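Local coordinates for protein putative alpha-galactosidase/melibiase (Bacteroides fragilis, PDB 4OGZ) that probably hydrolyses terminal, non-reducing alpha-D-galactose residues of alpha-D-galactosides as a glycosyl hydrolase family 27 enzyme, at residues A[70-75]-A[87-92]. Residues are numbered along the deposited sequence; the frame is centred on the assembly and turned at random.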
loop_
_atom_site.group_PDB
_atom_site.type_symbol
_atom_site.label_atom_id
_atom_site.label_comp_id
_atom_site.label_asym_id
_atom_site.label_seq_id
_atom_site.Cartn_x
_atom_site.Cartn_y
_atom_site.Cartn_z
ATOM N N THR A 70 18.579 -1.836 -15.036
ATOM C CA THR A 70 18.495 -0.929 -13.897
ATOM C C THR A 70 19.109 0.404 -14.283
ATOM O O THR A 70 20.286 0.489 -14.740
ATOM C CB THR A 70 19.163 -1.537 -12.660
ATOM O OG1 THR A 70 18.461 -2.733 -12.315
ATOM C CG2 THR A 70 19.129 -0.579 -11.481
ATOM N N TYR A 71 18.312 1.439 -14.115
ATOM C CA TYR A 71 18.619 2.780 -14.526
ATOM C C TYR A 71 18.540 3.776 -13.373
ATOM O O TYR A 71 17.541 3.843 -12.670
ATOM C CB TYR A 71 17.640 3.200 -15.582
ATOM C CG TYR A 71 17.507 2.249 -16.711
ATOM C CD1 TYR A 71 18.366 2.321 -17.814
ATOM C CD2 TYR A 71 16.501 1.305 -16.740
ATOM C CE1 TYR A 71 18.231 1.459 -18.886
ATOM C CE2 TYR A 71 16.346 0.452 -17.819
ATOM C CZ TYR A 71 17.222 0.527 -18.892
ATOM O OH TYR A 71 17.079 -0.337 -19.958
ATOM N N LYS A 72 19.594 4.560 -13.196
ATOM C CA LYS A 72 19.710 5.484 -12.083
ATOM C C LYS A 72 19.569 6.899 -12.650
ATOM O O LYS A 72 20.416 7.390 -13.414
ATOM C CB LYS A 72 21.038 5.240 -11.329
ATOM C CG LYS A 72 21.130 3.863 -10.672
ATOM C CD LYS A 72 22.559 3.471 -10.243
ATOM C CE LYS A 72 22.871 1.997 -10.536
ATOM N NZ LYS A 72 23.917 1.395 -9.651
ATOM N N VAL A 73 18.471 7.534 -12.281
ATOM C CA VAL A 73 18.071 8.815 -12.775
ATOM C C VAL A 73 18.275 9.826 -11.664
ATOM O O VAL A 73 17.886 9.561 -10.509
ATOM C CB VAL A 73 16.566 8.777 -13.167
ATOM C CG1 VAL A 73 16.085 10.146 -13.651
ATOM C CG2 VAL A 73 16.308 7.670 -14.197
HETATM N N MSE A 74 18.771 11.018 -11.989
HETATM C CA MSE A 74 18.941 12.056 -10.964
HETATM C C MSE A 74 17.827 13.032 -11.148
HETATM O O MSE A 74 17.673 13.581 -12.221
HETATM C CB MSE A 74 20.303 12.752 -11.026
HETATM C CG MSE A 74 21.404 11.749 -10.642
HETATM SE SE MSE A 74 21.407 11.167 -8.730
HETATM C CE MSE A 74 20.732 12.796 -7.888
ATOM N N LEU A 75 17.025 13.208 -10.097
ATOM C CA LEU A 75 15.906 14.137 -10.092
ATOM C C LEU A 75 16.247 15.377 -9.285
ATOM O O LEU A 75 16.944 15.320 -8.263
ATOM C CB LEU A 75 14.654 13.486 -9.506
ATOM C CG LEU A 75 14.191 12.135 -10.079
ATOM C CD1 LEU A 75 13.010 11.612 -9.285
ATOM C CD2 LEU A 75 13.842 12.251 -11.544
ATOM N N GLU A 87 18.040 10.525 -6.102
ATOM C CA GLU A 87 18.128 9.458 -7.100
ATOM C C GLU A 87 16.787 8.712 -7.229
ATOM O O GLU A 87 16.083 8.526 -6.254
ATOM C CB GLU A 87 19.237 8.480 -6.724
ATOM C CG GLU A 87 19.310 7.212 -7.566
ATOM C CD GLU A 87 20.354 6.212 -7.083
ATOM O OE1 GLU A 87 21.273 6.585 -6.316
ATOM O OE2 GLU A 87 20.248 5.033 -7.471
ATOM N N LEU A 88 16.430 8.350 -8.457
ATOM C CA LEU A 88 15.366 7.395 -8.724
ATOM C C LEU A 88 15.968 6.219 -9.470
ATOM O O LEU A 88 16.508 6.356 -10.582
ATOM C CB LEU A 88 14.230 8.017 -9.532
ATOM C CG LEU A 88 13.064 7.070 -9.834
ATOM C CD1 LEU A 88 12.293 6.714 -8.571
ATOM C CD2 LEU A 88 12.137 7.674 -10.868
ATOM N N LEU A 89 15.908 5.072 -8.827
ATOM C CA LEU A 89 16.275 3.828 -9.417
ATOM C C LEU A 89 15.075 3.194 -10.126
ATOM O O LEU A 89 14.052 2.912 -9.508
ATOM C CB LEU A 89 16.817 2.956 -8.310
ATOM C CG LEU A 89 17.727 1.850 -8.833
ATOM C CD1 LEU A 89 18.685 1.369 -7.748
ATOM C CD2 LEU A 89 16.871 0.712 -9.351
ATOM N N ILE A 90 15.198 2.989 -11.427
ATOM C CA ILE A 90 14.175 2.369 -12.262
ATOM C C ILE A 90 14.640 0.997 -12.690
ATOM O O ILE A 90 15.613 0.863 -13.495
ATOM C CB ILE A 90 13.882 3.219 -13.489
ATOM C CG1 ILE A 90 13.512 4.643 -13.040
ATOM C CG2 ILE A 90 12.796 2.550 -14.335
ATOM C CD1 ILE A 90 13.040 5.574 -14.152
ATOM N N ASN A 91 14.002 -0.022 -12.135
ATOM C CA ASN A 91 14.289 -1.365 -12.480
ATOM C C ASN A 91 13.257 -1.906 -13.472
ATOM O O ASN A 91 12.076 -2.134 -13.127
ATOM C CB ASN A 91 14.362 -2.247 -11.246
ATOM C CG ASN A 91 14.601 -3.681 -11.609
ATOM O OD1 ASN A 91 13.678 -4.401 -11.966
ATOM N ND2 ASN A 91 15.860 -4.086 -11.600
ATOM N N ILE A 92 13.704 -2.086 -14.709
ATOM C CA ILE A 92 12.860 -2.567 -15.769
ATOM C C ILE A 92 13.206 -4.012 -15.821
ATOM O O ILE A 92 14.328 -4.374 -16.220
ATOM C CB ILE A 92 13.128 -1.870 -17.122
ATOM C CG1 ILE A 92 12.817 -0.381 -17.028
ATOM C CG2 ILE A 92 12.289 -2.509 -18.246
ATOM C CD1 ILE A 92 11.379 -0.067 -16.589
#
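E87, Y71 and T70 give up the most surface where strand 69-79 pairs with strand 82-92 in an antiparallel beta hairpin. E87 stands opposite M74 in a non-hydrogen-bonded pair. Its CG is anti to the backbone N (chi1 172°), and the extended chain beyond runs beside K72, pointing the same way. There E87 OE2 meets the aliphatic part of K72, 3.5 Å from CG. The amine goes on past it, with K72 NZ 5.6 Å from E87 OE2, too far for a salt bridge. Nearer the backbone, the selenomethionine M74 sets SE 4.0 Å from E87 CB.

Y71 forms a hydrogen-bonded pair with I90. The I90 N to Y71 O bond is 2.8 Å long and nearly straight at 178°. The Y71 ring is met at its edge by I90 O and by I92 CG1, which lies 3.7 Å from Y71 CE2. The ring hydroxyl bonds to E67 O. V73 and L88 form the other hydrogen-bonded pair, on the same face as Y71. L88 and I90 also touch F31 and F29 of strand 28-36 in the facing sheet.

T70 lies on the opposite face. In one of its two modelled conformers, T70 OG1 accepts a weak bond of 3.0 Å from N91 ND2.

The face of V73, L88 and I90 is largely apolar and turns to the Ig-like sandwich interior. The other face mixes polar T70, K72, E87 and N91 with L89 and M74. Backbone bonds hold the strands together, and the K72-E87 charges probably add only a modest attraction.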